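Local coordinates for translocator protein BipD (Burkholderia pseudomallei, PDB 3NFT) that is required for invasion of epithelial cells and survival inside host cells, and probably regulates secretion of the effectors BipB and BipC, at residues K134-A139 and I202-K207; D138-I143 and V269-H274; K171-D176 and A245-W250; I229-S234 and S255-N260. All coordinates share one frame; numbering follows the deposited sequence.

Contact 1. Residues K134-A139 and I202-K207; sequences KSDIDA and IARWRK
Arg204 reaches Asp136 with a side chain that leaves helix 202-209 with CG trans to its own backbone N (chi1 -166°) and then turns twice, at chi2 and chi3, so that the guanidinium comes to rest with one face against the indole of Trp205. CE2 of Trp205 lies 3.3 Å from the plane of the Arg204 guanidinium. One N-H makes the salt bridge: NH2 of Arg204 is 3.0 Å from OD1 of Asp136. The oxygen sits in the guanidinium plane, but the donor meets it on the syn side and well out of the carboxylate plane, and the N-H...O angle is a bent 137°. With the two flat groups 76° apart, this is a single bond rather than a two-pronged grip. Beside it, CB of Ala139 comes to 3.5 Å from CZ2 of Trp205. The axes of the two short segments pass 13.8 Å apart, a gap that the long Arg204 and Trp205 span to meet the shorter Asp136 and Ala139, and a methyl suits the end of an indole here. Pro121 and Gln118 of the second subunit pack on Asp136 and Arg204. The nearby positive charge would be expected to favour the ionised carboxylate of buried Asp136.

Contact 2. Residues D138-I143 and V269-H274; sequences DAYATI and VEKYSH
Tyr140 and Tyr272 mark the closest backbone approach, their CA atoms 6.8 Å apart, where helices 121-160 and 244-295 run roughly antiparallel. Tyr140 does most of the touching. Its chi1 of -108°, well off a staggered value, swings the phenol across the neighbouring helix, and CE2 of Tyr140 lies 3.9 Å from CA of Tyr272. The two tyrosine side chains run antiparallel, side by side: CD2 of Tyr140 arrives at the edge of the Tyr272 ring, 4.1 Å from its CD1. Farther along, OH of Tyr140 rests 3.4 Å from CB of Lys271, whose extended chain crosses the phenol nearly at a right angle and carries its ammonium away. Both polar ends are satisfied by one residue, Glu208: its OE2 is hydrogen-bonded to the Tyr140 hydroxyl and its backbone O takes the Lys271 NZ. Tyrosine thus suits a place that is apolar along the ring and polar at the tip. Tyr272 points its own ring among Pro43 and Leu47 of helix 41-56 and Val85 and His88 of helix 76-103. The contact joins the two long antiparallel helices, both with predicted coiled-coil stretches, that form the central bundle, as in other tip-complex proteins of this family.

Contact 3. Residues K171-D176 and A245-W250; sequences KNMKID and ARYQAW
Tyr247 and Trp250 each offer one ring face to strand 172-175. Met173 lies over the first: its CE is 4.0 Å from the centroid of the Tyr247 ring and close to the ring normal, a CH-pi contact, while its CG is 3.8 Å from CG of Tyr247. Bends at chi2 (-69°) and chi3 (-83°) curl the thioether so that both CG and CE can rest on the phenol. The sulfur, 4.9 Å from the same centroid, adds a Met-aromatic contact. A flexible, polarisable methionine fits well against a flat ring. Over the second face stands CD1 of Ile175, 3.9 Å from the centroid of the six-membered ring of Trp250. Here CG1 is trans to the backbone N (chi1 -179°), which sends the end methyl toward the indole from the opposite direction. The polar edges of both rings are used: the Tyr247 hydroxyl is hydrogen-bonded to the backbone O of Pro60, and NE1 of Trp250 to Ser234. Strand alternation puts Met173 and Ile175 on one side and Lys174 on the other, while a spacing of three residues brings both aromatics onto one side of the helix. The result is a beta hairpin, 165-168 and 172-175, joined by a distant third strand, 240-243, which runs on into helix 244-295; the middle strand packs on the first turns of that helix.

Contact 4. Residues I229-S234 and S255-N260; sequences IKMRDS and SGQKDN
Met231 can be traced outward from helix 226-233 to the backbone of helix 244-295. Its CB leaves the backbone at a slant to the partner helix rather than toward it; with CG beside the backbone N and opposite the carbonyl carbon (chi1 -74°), the chain turns in toward the partner, and CG comes to 3.5 Å from CB of Gln257. SD prolongs the line, and chi3 of 148° sets CE over the next residue, 3.4 Å from N of Lys258 and 3.6 Å from its CB. CE is also 3.5 Å from CA of Lys258, tighter than ordinary van der Waals contact. An unbranched, flexible methionine suits the place, since its end methyl can settle against backbone atoms. The two segments run antiparallel, at 165°, with their axes 9.5 Å apart, and are joined in the chain by strand 240-243: a helix-strand-helix unit that turns back onto the long helix 244-295. At the more exposed side of this pair, Gln257 bends at chi2 and lays its amide slantwise across the CB and CD methylenes of Lys230. CD of Gln257 lies 3.6 Å from CB of Lys230, and OE1 of Gln257 is likewise 3.6 Å from CD of Lys230. The ammonium of Lys230 leads away, the lysine packing by its methylenes. Lys258 turns its own ammonium to the backbone O of Phe54, while Met158 of helix 121-160 touches both Met231 and Lys258.

In the fold
The four contacts fall into two touching pairs spread along an elongated molecule. Contacts 1 and 2, with centres 9 Å apart, share Asp138 and Ala139 and meet through Trp205, whose CH2 is 3.6 Å from CD1 of Tyr140 and whose CZ3 is 3.5 Å from CD1 of Ile143. Both also touch the second subunit. Contacts 3 and 4, with centres 16 Å apart, are joined by a probable hydrogen bond of 3.0 Å between NE1 of Trp250 and OG of Ser234. Helix 244-295 runs through contacts 2, 3 and 4 and so connects the pairs, although the centres of contacts 1 and 3 lie 44 Å apart, on opposite sides of the chain's centre.

Contact 1. Residues K134-A139 and I202-K207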
loop_
_atom_site.group_PDB
_atom_site.type_symbol
_atom_site.label_atom_id
_atom_site.label_comp_id
_atom_site.label_asym_id
_atom_site.label_seq_id
_atom_site.Cartn_x
_atom_site.Cartn_y
_atom_site.Cartn_z
ATOM N N LYS A 134 2.834 -0.164 11.523
ATOM C CA LYS A 134 3.661 -0.762 12.565
ATOM C C LYS A 134 4.975 0.008 12.773
ATOM O O LYS A 134 5.378 0.253 13.909
ATOM C CB LYS A 134 3.966 -2.225 12.241
ATOM C CG LYS A 134 2.792 -3.181 12.328
ATOM C CD LYS A 134 3.302 -4.581 11.972
ATOM C CE LYS A 134 2.205 -5.582 11.733
ATOM N NZ LYS A 134 2.803 -6.898 11.352
ATOM N N SER A 135 5.636 0.383 11.677
ATOM C CA SER A 135 6.868 1.187 11.747
ATOM C C SER A 135 6.640 2.524 12.446
ATOM O O SER A 135 7.403 2.914 13.337
ATOM C CB SER A 135 7.451 1.427 10.334
ATOM O OG SER A 135 8.626 2.242 10.388
ATOM N N ASP A 136 5.580 3.223 12.071
ATOM C CA ASP A 136 5.285 4.530 12.668
ATOM C C ASP A 136 4.962 4.410 14.152
ATOM O O ASP A 136 5.395 5.237 14.952
ATOM C CB ASP A 136 4.143 5.229 11.940
ATOM C CG ASP A 136 4.558 5.799 10.602
ATOM O OD1 ASP A 136 5.765 6.013 10.378
ATOM O OD2 ASP A 136 3.674 6.026 9.765
ATOM N N ILE A 137 4.204 3.380 14.526
ATOM C CA ILE A 137 3.953 3.135 15.943
ATOM C C ILE A 137 5.213 2.981 16.742
ATOM O O ILE A 137 5.376 3.583 17.808
ATOM C CB ILE A 137 3.122 1.833 16.171
ATOM C CG1 ILE A 137 1.690 2.047 15.721
ATOM C CG2 ILE A 137 3.213 1.360 17.646
ATOM C CD1 ILE A 137 0.978 0.693 15.470
ATOM N N ASP A 138 6.090 2.127 16.232
ATOM C CA ASP A 138 7.357 1.854 16.892
ATOM C C ASP A 138 8.228 3.088 16.974
ATOM O O ASP A 138 8.825 3.373 18.028
ATOM C CB ASP A 138 8.122 0.768 16.113
ATOM C CG ASP A 138 7.595 -0.633 16.357
ATOM O OD1 ASP A 138 8.100 -1.553 15.665
ATOM O OD2 ASP A 138 6.708 -0.846 17.209
ATOM N N ALA A 139 8.363 3.802 15.854
ATOM C CA ALA A 139 9.177 5.008 15.807
ATOM C C ALA A 139 8.694 6.009 16.845
ATOM O O ALA A 139 9.474 6.566 17.622
ATOM C CB ALA A 139 9.105 5.662 14.419
ATOM N N ILE A 202 14.642 9.450 6.543
ATOM C CA ILE A 202 15.321 10.351 7.475
ATOM C C ILE A 202 14.942 11.811 7.267
ATOM O O ILE A 202 14.752 12.556 8.228
ATOM C CB ILE A 202 16.857 10.195 7.382
ATOM C CG1 ILE A 202 17.271 8.777 7.759
ATOM C CG2 ILE A 202 17.560 11.232 8.243
ATOM C CD1 ILE A 202 16.762 8.285 9.068
ATOM N N ALA A 203 14.841 12.225 6.006
ATOM C CA ALA A 203 14.442 13.601 5.693
ATOM C C ALA A 203 13.042 13.903 6.242
ATOM O O ALA A 203 12.811 14.972 6.811
ATOM C CB ALA A 203 14.493 13.828 4.184
ATOM N N ARG A 204 12.115 12.960 6.075
ATOM C CA ARG A 204 10.764 13.116 6.615
ATOM C C ARG A 204 10.792 13.257 8.136
ATOM O O ARG A 204 10.149 14.140 8.691
ATOM C CB ARG A 204 9.873 11.934 6.213
ATOM C CG ARG A 204 8.369 12.162 6.446
ATOM C CD ARG A 204 7.906 11.741 7.835
ATOM N NE ARG A 204 7.487 10.341 7.903
ATOM C CZ ARG A 204 6.983 9.753 8.986
ATOM N NH1 ARG A 204 6.832 10.436 10.121
ATOM N NH2 ARG A 204 6.634 8.469 8.935
ATOM N N TRP A 205 11.530 12.383 8.805
ATOM C CA TRP A 205 11.615 12.432 10.265
ATOM C C TRP A 205 12.316 13.696 10.772
ATOM O O TRP A 205 11.909 14.260 11.788
ATOM C CB TRP A 205 12.243 11.170 10.835
ATOM C CG TRP A 205 11.278 10.013 10.842
ATOM C CD1 TRP A 205 11.202 9.010 9.936
ATOM C CD2 TRP A 205 10.205 9.806 11.758
ATOM N NE1 TRP A 205 10.185 8.151 10.247
ATOM C CE2 TRP A 205 9.558 8.620 11.372
ATOM C CE3 TRP A 205 9.756 10.482 12.885
ATOM C CZ2 TRP A 205 8.463 8.117 12.065
ATOM C CZ3 TRP A 205 8.659 9.963 13.576
ATOM C CH2 TRP A 205 8.038 8.808 13.157
ATOM N N ARG A 206 13.337 14.180 10.064
ATOM C CA ARG A 206 13.932 15.459 10.433
ATOM C C ARG A 206 12.901 16.582 10.360
ATOM O O ARG A 206 12.821 17.405 11.270
ATOM C CB ARG A 206 15.125 15.814 9.516
ATOM C CG ARG A 206 16.334 14.977 9.780
ATOM C CD ARG A 206 17.534 15.447 8.922
ATOM N NE ARG A 206 18.725 14.632 9.147
ATOM C CZ ARG A 206 19.512 14.125 8.185
ATOM N NH1 ARG A 206 19.231 14.305 6.900
ATOM N NH2 ARG A 206 20.568 13.399 8.523
ATOM N N LYS A 207 12.097 16.615 9.298
ATOM C CA LYS A 207 11.051 17.648 9.188
ATOM C C LYS A 207 10.001 17.493 10.278
ATOM O O LYS A 207 9.587 18.485 10.880
ATOM C CB LYS A 207 10.368 17.624 7.827
ATOM C CG LYS A 207 11.235 18.108 6.683
ATOM C CD LYS A 207 10.442 18.180 5.388
ATOM C CE LYS A 207 11.312 18.574 4.195
ATOM N NZ LYS A 207 10.523 18.511 2.918
#

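Contact 2. Residues D138-I143 and V269-H274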
loop_
_atom_site.group_PDB
_atom_site.type_symbol
_atom_site.label_atom_id
_atom_site.label_comp_id
_atom_site.label_asym_id
_atom_site.label_seq_id
_atom_site.Cartn_x
_atom_site.Cartn_y
_atom_site.Cartn_z
ATOM N N ASP A 138 6.090 2.127 16.232
ATOM C CA ASP A 138 7.357 1.854 16.892
ATOM C C ASP A 138 8.228 3.088 16.974
ATOM O O ASP A 138 8.825 3.373 18.028
ATOM C CB ASP A 138 8.122 0.768 16.113
ATOM C CG ASP A 138 7.595 -0.633 16.357
ATOM O OD1 ASP A 138 8.100 -1.553 15.665
ATOM O OD2 ASP A 138 6.708 -0.846 17.209
ATOM N N ALA A 139 8.363 3.802 15.854
ATOM C CA ALA A 139 9.177 5.008 15.807
ATOM C C ALA A 139 8.694 6.009 16.845
ATOM O O ALA A 139 9.474 6.566 17.622
ATOM C CB ALA A 139 9.105 5.662 14.419
ATOM N N TYR A 140 7.400 6.273 16.846
ATOM C CA TYR A 140 6.900 7.286 17.739
ATOM C C TYR A 140 7.004 6.885 19.187
ATOM O O TYR A 140 7.282 7.731 20.039
ATOM C CB TYR A 140 5.465 7.710 17.394
ATOM C CG TYR A 140 5.456 9.091 16.789
ATOM C CD1 TYR A 140 5.250 9.298 15.446
ATOM C CD2 TYR A 140 5.713 10.185 17.589
ATOM C CE1 TYR A 140 5.260 10.583 14.923
ATOM C CE2 TYR A 140 5.734 11.450 17.080
ATOM C CZ TYR A 140 5.513 11.646 15.755
ATOM O OH TYR A 140 5.575 12.938 15.311
ATOM N N ALA A 141 6.790 5.609 19.472
ATOM C CA ALA A 141 6.952 5.114 20.812
ATOM C C ALA A 141 8.394 5.325 21.282
ATOM O O ALA A 141 8.630 5.734 22.415
ATOM C CB ALA A 141 6.565 3.618 20.890
ATOM N N THR A 142 9.368 5.003 20.431
ATOM C CA THR A 142 10.771 5.133 20.814
ATOM C C THR A 142 11.123 6.602 21.028
ATOM O O THR A 142 11.778 6.965 21.996
ATOM C CB THR A 142 11.676 4.557 19.722
ATOM O OG1 THR A 142 11.355 3.177 19.535
ATOM C CG2 THR A 142 13.129 4.695 20.145
ATOM N N ILE A 143 10.677 7.459 20.113
ATOM C CA ILE A 143 10.976 8.883 20.213
ATOM C C ILE A 143 10.321 9.494 21.445
ATOM O O ILE A 143 10.950 10.225 22.205
ATOM C CB ILE A 143 10.486 9.636 18.974
ATOM C CG1 ILE A 143 11.221 9.143 17.731
ATOM C CG2 ILE A 143 10.638 11.156 19.136
ATOM C CD1 ILE A 143 10.549 9.537 16.456
ATOM N N VAL A 269 4.505 16.233 21.919
ATOM C CA VAL A 269 3.332 15.498 22.400
ATOM C C VAL A 269 2.138 15.774 21.470
ATOM O O VAL A 269 1.312 14.903 21.213
ATOM C CB VAL A 269 3.033 15.840 23.870
ATOM C CG1 VAL A 269 1.661 15.349 24.291
ATOM C CG2 VAL A 269 4.097 15.251 24.783
ATOM N N GLU A 270 2.032 16.983 20.961
ATOM C CA GLU A 270 0.974 17.286 19.976
ATOM C C GLU A 270 1.153 16.487 18.686
ATOM O O GLU A 270 0.198 16.018 18.080
ATOM C CB GLU A 270 0.948 18.786 19.695
ATOM C CG GLU A 270 0.357 19.590 20.832
ATOM C CD GLU A 270 0.608 21.076 20.739
ATOM O OE1 GLU A 270 1.200 21.552 19.734
ATOM O OE2 GLU A 270 0.214 21.777 21.696
ATOM N N LYS A 271 2.402 16.308 18.254
ATOM C CA LYS A 271 2.673 15.540 17.065
ATOM C C LYS A 271 2.380 14.059 17.316
ATOM O O LYS A 271 1.857 13.381 16.436
ATOM C CB LYS A 271 4.116 15.751 16.627
ATOM C CG LYS A 271 4.414 17.163 16.227
ATOM C CD LYS A 271 5.872 17.310 15.932
ATOM C CE LYS A 271 6.175 18.677 15.394
ATOM N NZ LYS A 271 7.650 18.898 15.447
ATOM N N TYR A 272 2.695 13.569 18.524
ATOM C CA TYR A 272 2.383 12.206 18.923
ATOM C C TYR A 272 0.850 11.995 18.910
ATOM O O TYR A 272 0.364 10.978 18.446
ATOM C CB TYR A 272 2.961 11.956 20.307
ATOM C CG TYR A 272 2.516 10.688 20.953
ATOM C CD1 TYR A 272 2.883 9.438 20.445
ATOM C CD2 TYR A 272 1.722 10.713 22.095
ATOM C CE1 TYR A 272 2.450 8.258 21.061
ATOM C CE2 TYR A 272 1.310 9.541 22.711
ATOM C CZ TYR A 272 1.680 8.319 22.201
ATOM O OH TYR A 272 1.241 7.151 22.787
ATOM N N SER A 273 0.111 12.964 19.427
ATOM C CA SER A 273 -1.352 12.906 19.392
ATOM C C SER A 273 -1.895 12.817 17.959
ATOM O O SER A 273 -2.847 12.086 17.693
ATOM C CB SER A 273 -1.930 14.112 20.128
ATOM O OG SER A 273 -1.517 14.095 21.482
ATOM N N HIS A 274 -1.291 13.565 17.039
ATOM C CA HIS A 274 -1.626 13.465 15.619
ATOM C C HIS A 274 -1.339 12.063 15.064
ATOM O O HIS A 274 -2.155 11.500 14.322
ATOM C CB HIS A 274 -0.922 14.545 14.787
ATOM C CG HIS A 274 -1.211 14.447 13.327
ATOM N ND1 HIS A 274 -0.299 13.941 12.422
ATOM C CD2 HIS A 274 -2.320 14.755 12.615
ATOM C CE1 HIS A 274 -0.827 13.973 11.211
ATOM N NE2 HIS A 274 -2.053 14.454 11.302
#

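Contact 3. Residues K171-D176 and A245-W250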
loop_
_atom_site.group_PDB
_atom_site.type_symbol
_atom_site.label_atom_id
_atom_site.label_comp_id
_atom_site.label_asym_id
_atom_site.label_seq_id
_atom_site.Cartn_x
_atom_site.Cartn_y
_atom_site.Cartn_z
ATOM N N LYS A 171 18.266 39.341 53.402
ATOM C CA LYS A 171 17.845 39.820 52.090
ATOM C C LYS A 171 18.601 39.211 50.903
ATOM O O LYS A 171 18.360 39.596 49.756
ATOM C CB LYS A 171 17.926 41.354 52.035
ATOM C CG LYS A 171 18.765 42.012 53.143
ATOM C CD LYS A 171 20.274 41.689 53.053
ATOM C CE LYS A 171 20.986 42.128 54.331
ATOM N NZ LYS A 171 22.448 41.817 54.358
ATOM N N ASN A 172 19.494 38.259 51.164
ATOM C CA ASN A 172 20.310 37.682 50.098
ATOM C C ASN A 172 20.011 36.207 49.886
ATOM O O ASN A 172 19.312 35.577 50.688
ATOM C CB ASN A 172 21.800 37.886 50.392
ATOM C CG ASN A 172 22.205 39.367 50.469
ATOM O OD1 ASN A 172 22.920 39.772 51.388
ATOM N ND2 ASN A 172 21.774 40.161 49.511
ATOM N N MET A 173 20.468 35.683 48.754
ATOM C CA MET A 173 20.369 34.279 48.382
ATOM C C MET A 173 21.784 33.762 48.162
ATOM O O MET A 173 22.642 34.477 47.640
ATOM C CB MET A 173 19.591 34.110 47.083
ATOM C CG MET A 173 18.180 34.640 47.120
ATOM S SD MET A 173 17.116 33.654 48.188
ATOM C CE MET A 173 16.624 32.292 47.167
ATOM N N LYS A 174 22.039 32.541 48.580
ATOM C CA LYS A 174 23.291 31.867 48.296
ATOM C C LYS A 174 23.023 30.795 47.268
ATOM O O LYS A 174 22.079 29.996 47.398
ATOM C CB LYS A 174 23.905 31.271 49.556
ATOM C CG LYS A 174 25.188 30.496 49.342
ATOM C CD LYS A 174 25.677 29.857 50.639
ATOM C CE LYS A 174 26.914 28.997 50.438
ATOM N NZ LYS A 174 27.476 28.517 51.748
ATOM N N ILE A 175 23.869 30.741 46.241
ATOM C CA ILE A 175 23.761 29.750 45.209
ATOM C C ILE A 175 25.097 29.061 44.980
ATOM O O ILE A 175 26.110 29.707 44.636
ATOM C CB ILE A 175 23.156 30.346 43.885
ATOM C CG1 ILE A 175 23.031 29.295 42.800
ATOM C CG2 ILE A 175 23.910 31.555 43.415
ATOM C CD1 ILE A 175 21.981 29.655 41.733
ATOM N N ASP A 176 25.118 27.749 45.216
ATOM C CA ASP A 176 26.313 26.965 44.969
ATOM C C ASP A 176 26.276 26.517 43.528
ATOM O O ASP A 176 25.938 25.382 43.196
ATOM C CB ASP A 176 26.461 25.796 45.938
ATOM C CG ASP A 176 27.118 26.180 47.245
ATOM O OD1 ASP A 176 26.909 25.420 48.226
ATOM O OD2 ASP A 176 27.877 27.201 47.313
ATOM N N ALA A 245 17.315 40.909 43.883
ATOM C CA ALA A 245 17.049 41.342 42.518
ATOM C C ALA A 245 17.941 40.611 41.512
ATOM O O ALA A 245 17.468 40.167 40.476
ATOM C CB ALA A 245 17.174 42.842 42.369
ATOM N N ARG A 246 19.226 40.460 41.831
ATOM C CA ARG A 246 20.123 39.724 40.924
ATOM C C ARG A 246 19.756 38.234 40.862
ATOM O O ARG A 246 19.825 37.593 39.799
ATOM C CB ARG A 246 21.580 39.904 41.326
ATOM C CG ARG A 246 22.153 41.196 40.817
ATOM C CD ARG A 246 23.660 41.258 41.058
ATOM N NE ARG A 246 24.274 42.536 40.663
ATOM C CZ ARG A 246 24.352 43.612 41.442
ATOM N NH1 ARG A 246 23.831 43.612 42.664
ATOM N NH2 ARG A 246 24.953 44.713 40.991
ATOM N N TYR A 247 19.343 37.659 41.982
ATOM C CA TYR A 247 18.916 36.269 41.967
ATOM C C TYR A 247 17.703 36.112 41.046
ATOM O O TYR A 247 17.611 35.189 40.252
ATOM C CB TYR A 247 18.587 35.790 43.384
ATOM C CG TYR A 247 17.968 34.420 43.366
ATOM C CD1 TYR A 247 16.580 34.264 43.406
ATOM C CD2 TYR A 247 18.757 33.282 43.241
ATOM C CE1 TYR A 247 16.019 33.022 43.360
ATOM C CE2 TYR A 247 18.200 32.028 43.195
ATOM C CZ TYR A 247 16.821 31.889 43.239
ATOM O OH TYR A 247 16.264 30.612 43.188
ATOM N N GLN A 248 16.760 37.041 41.152
ATOM C CA GLN A 248 15.544 36.947 40.369
ATOM C C GLN A 248 15.820 37.091 38.884
ATOM O O GLN A 248 15.177 36.449 38.076
ATOM C CB GLN A 248 14.512 37.981 40.849
ATOM C CG GLN A 248 13.956 37.595 42.220
ATOM C CD GLN A 248 12.885 38.543 42.765
ATOM O OE1 GLN A 248 12.794 39.707 42.370
ATOM N NE2 GLN A 248 12.099 38.051 43.716
ATOM N N ALA A 249 16.793 37.942 38.529
ATOM C CA ALA A 249 17.180 38.072 37.137
ATOM C C ALA A 249 17.725 36.749 36.609
ATOM O O ALA A 249 17.411 36.347 35.474
ATOM C CB ALA A 249 18.234 39.153 36.963
ATOM N N TRP A 250 18.569 36.089 37.402
ATOM C CA TRP A 250 19.112 34.800 37.018
ATOM C C TRP A 250 17.988 33.748 36.899
ATOM O O TRP A 250 17.907 32.996 35.937
ATOM C CB TRP A 250 20.204 34.330 38.003
ATOM C CG TRP A 250 20.501 32.883 37.751
ATOM C CD1 TRP A 250 21.252 32.359 36.731
ATOM C CD2 TRP A 250 19.907 31.757 38.422
ATOM N NE1 TRP A 250 21.217 30.990 36.780
ATOM C CE2 TRP A 250 20.396 30.591 37.800
ATOM C CE3 TRP A 250 19.055 31.632 39.516
ATOM C CZ2 TRP A 250 20.018 29.312 38.212
ATOM C CZ3 TRP A 250 18.688 30.368 39.933
ATOM C CH2 TRP A 250 19.157 29.227 39.285
#

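Contact 4. Residues I229-S234 and S255-N260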
loop_
_atom_site.group_PDB
_atom_site.type_symbol
_atom_site.label_atom_id
_atom_site.label_comp_id
_atom_site.label_asym_id
_atom_site.label_seq_id
_atom_site.Cartn_x
_atom_site.Cartn_y
_atom_site.Cartn_z
ATOM N N ILE A 229 22.775 23.535 28.011
ATOM C CA ILE A 229 24.030 24.311 27.965
ATOM C C ILE A 229 23.813 25.760 28.398
ATOM O O ILE A 229 24.566 26.297 29.203
ATOM C CB ILE A 229 24.628 24.235 26.567
ATOM C CG1 ILE A 229 25.158 22.818 26.337
ATOM C CG2 ILE A 229 25.713 25.334 26.410
ATOM C CD1 ILE A 229 25.612 22.529 24.887
ATOM N N LYS A 230 22.744 26.372 27.918
ATOM C CA LYS A 230 22.426 27.753 28.288
ATOM C C LYS A 230 22.134 27.835 29.784
ATOM O O LYS A 230 22.581 28.750 30.460
ATOM C CB LYS A 230 21.285 28.343 27.435
ATOM C CG LYS A 230 21.728 28.705 26.034
ATOM C CD LYS A 230 20.604 29.116 25.144
ATOM C CE LYS A 230 21.086 29.303 23.697
ATOM N NZ LYS A 230 22.355 30.070 23.601
ATOM N N MET A 231 21.397 26.849 30.311
ATOM C CA MET A 231 21.150 26.777 31.757
ATOM C C MET A 231 22.462 26.632 32.541
ATOM O O MET A 231 22.729 27.367 33.480
ATOM C CB MET A 231 20.228 25.598 32.058
ATOM C CG MET A 231 18.783 25.791 31.685
ATOM S SD MET A 231 17.926 24.219 31.959
ATOM C CE MET A 231 16.311 24.749 32.408
ATOM N N ARG A 232 23.288 25.696 32.105
ATOM C CA ARG A 232 24.600 25.496 32.737
ATOM C C ARG A 232 25.446 26.775 32.728
ATOM O O ARG A 232 26.026 27.183 33.756
ATOM C CB ARG A 232 25.372 24.367 32.041
ATOM C CG ARG A 232 26.598 23.886 32.781
ATOM C CD ARG A 232 27.502 23.062 31.846
ATOM N NE ARG A 232 27.916 23.897 30.717
ATOM C CZ ARG A 232 28.247 23.464 29.499
ATOM N NH1 ARG A 232 28.223 22.168 29.196
ATOM N NH2 ARG A 232 28.563 24.353 28.562
ATOM N N ASP A 233 25.536 27.409 31.563
ATOM C CA ASP A 233 26.380 28.603 31.416
ATOM C C ASP A 233 25.846 29.845 32.122
ATOM O O ASP A 233 26.587 30.819 32.309
ATOM C CB ASP A 233 26.570 28.943 29.944
ATOM C CG ASP A 233 27.386 27.926 29.204
ATOM O OD1 ASP A 233 27.350 28.010 27.956
ATOM O OD2 ASP A 233 28.054 27.048 29.825
ATOM N N SER A 234 24.588 29.810 32.568
ATOM C CA SER A 234 24.014 30.928 33.307
ATOM C C SER A 234 24.489 31.008 34.757
ATOM O O SER A 234 24.292 32.025 35.415
ATOM C CB SER A 234 22.477 30.876 33.291
ATOM O OG SER A 234 21.981 29.838 34.137
ATOM N N SER A 255 14.446 30.095 34.024
ATOM C CA SER A 255 13.074 29.732 33.714
ATOM C C SER A 255 12.743 29.851 32.246
ATOM O O SER A 255 11.936 29.073 31.722
ATOM C CB SER A 255 12.112 30.613 34.523
ATOM O OG SER A 255 12.255 30.333 35.898
ATOM N N GLY A 256 13.324 30.842 31.577
ATOM C CA GLY A 256 13.150 30.977 30.151
ATOM C C GLY A 256 13.619 29.728 29.406
ATOM O O GLY A 256 12.922 29.221 28.531
ATOM N N GLN A 257 14.773 29.194 29.790
ATOM C CA GLN A 257 15.282 27.970 29.173
ATOM C C GLN A 257 14.410 26.750 29.535
ATOM O O GLN A 257 14.098 25.941 28.681
ATOM C CB GLN A 257 16.711 27.735 29.603
ATOM C CG GLN A 257 17.663 28.830 29.127
ATOM C CD GLN A 257 17.706 29.012 27.598
ATOM O OE1 GLN A 257 17.630 28.040 26.823
ATOM N NE2 GLN A 257 17.816 30.277 27.161
ATOM N N LYS A 258 14.025 26.657 30.808
ATOM C CA LYS A 258 13.144 25.626 31.273
ATOM C C LYS A 258 11.848 25.647 30.441
ATOM O O LYS A 258 11.402 24.619 29.949
ATOM C CB LYS A 258 12.850 25.849 32.768
ATOM C CG LYS A 258 11.732 24.976 33.345
ATOM C CD LYS A 258 11.339 25.360 34.762
ATOM C CE LYS A 258 10.216 24.465 35.314
ATOM N NZ LYS A 258 8.848 25.023 35.031
ATOM N N ASP A 259 11.269 26.837 30.265
ATOM C CA ASP A 259 10.022 26.936 29.523
ATOM C C ASP A 259 10.196 26.565 28.043
ATOM O O ASP A 259 9.259 26.053 27.397
ATOM C CB ASP A 259 9.382 28.328 29.632
ATOM C CG ASP A 259 8.861 28.652 31.029
ATOM O OD1 ASP A 259 8.760 27.744 31.873
ATOM O OD2 ASP A 259 8.483 29.834 31.282
ATOM N N ASN A 260 11.377 26.842 27.488
ATOM C CA ASN A 260 11.663 26.422 26.124
ATOM C C ASN A 260 11.619 24.878 26.025
ATOM O O ASN A 260 11.075 24.316 25.054
ATOM C CB ASN A 260 13.020 26.967 25.695
ATOM C CG ASN A 260 13.224 27.004 24.182
ATOM O OD1 ASN A 260 12.553 26.303 23.371
ATOM N ND2 ASN A 260 14.186 27.821 23.786
#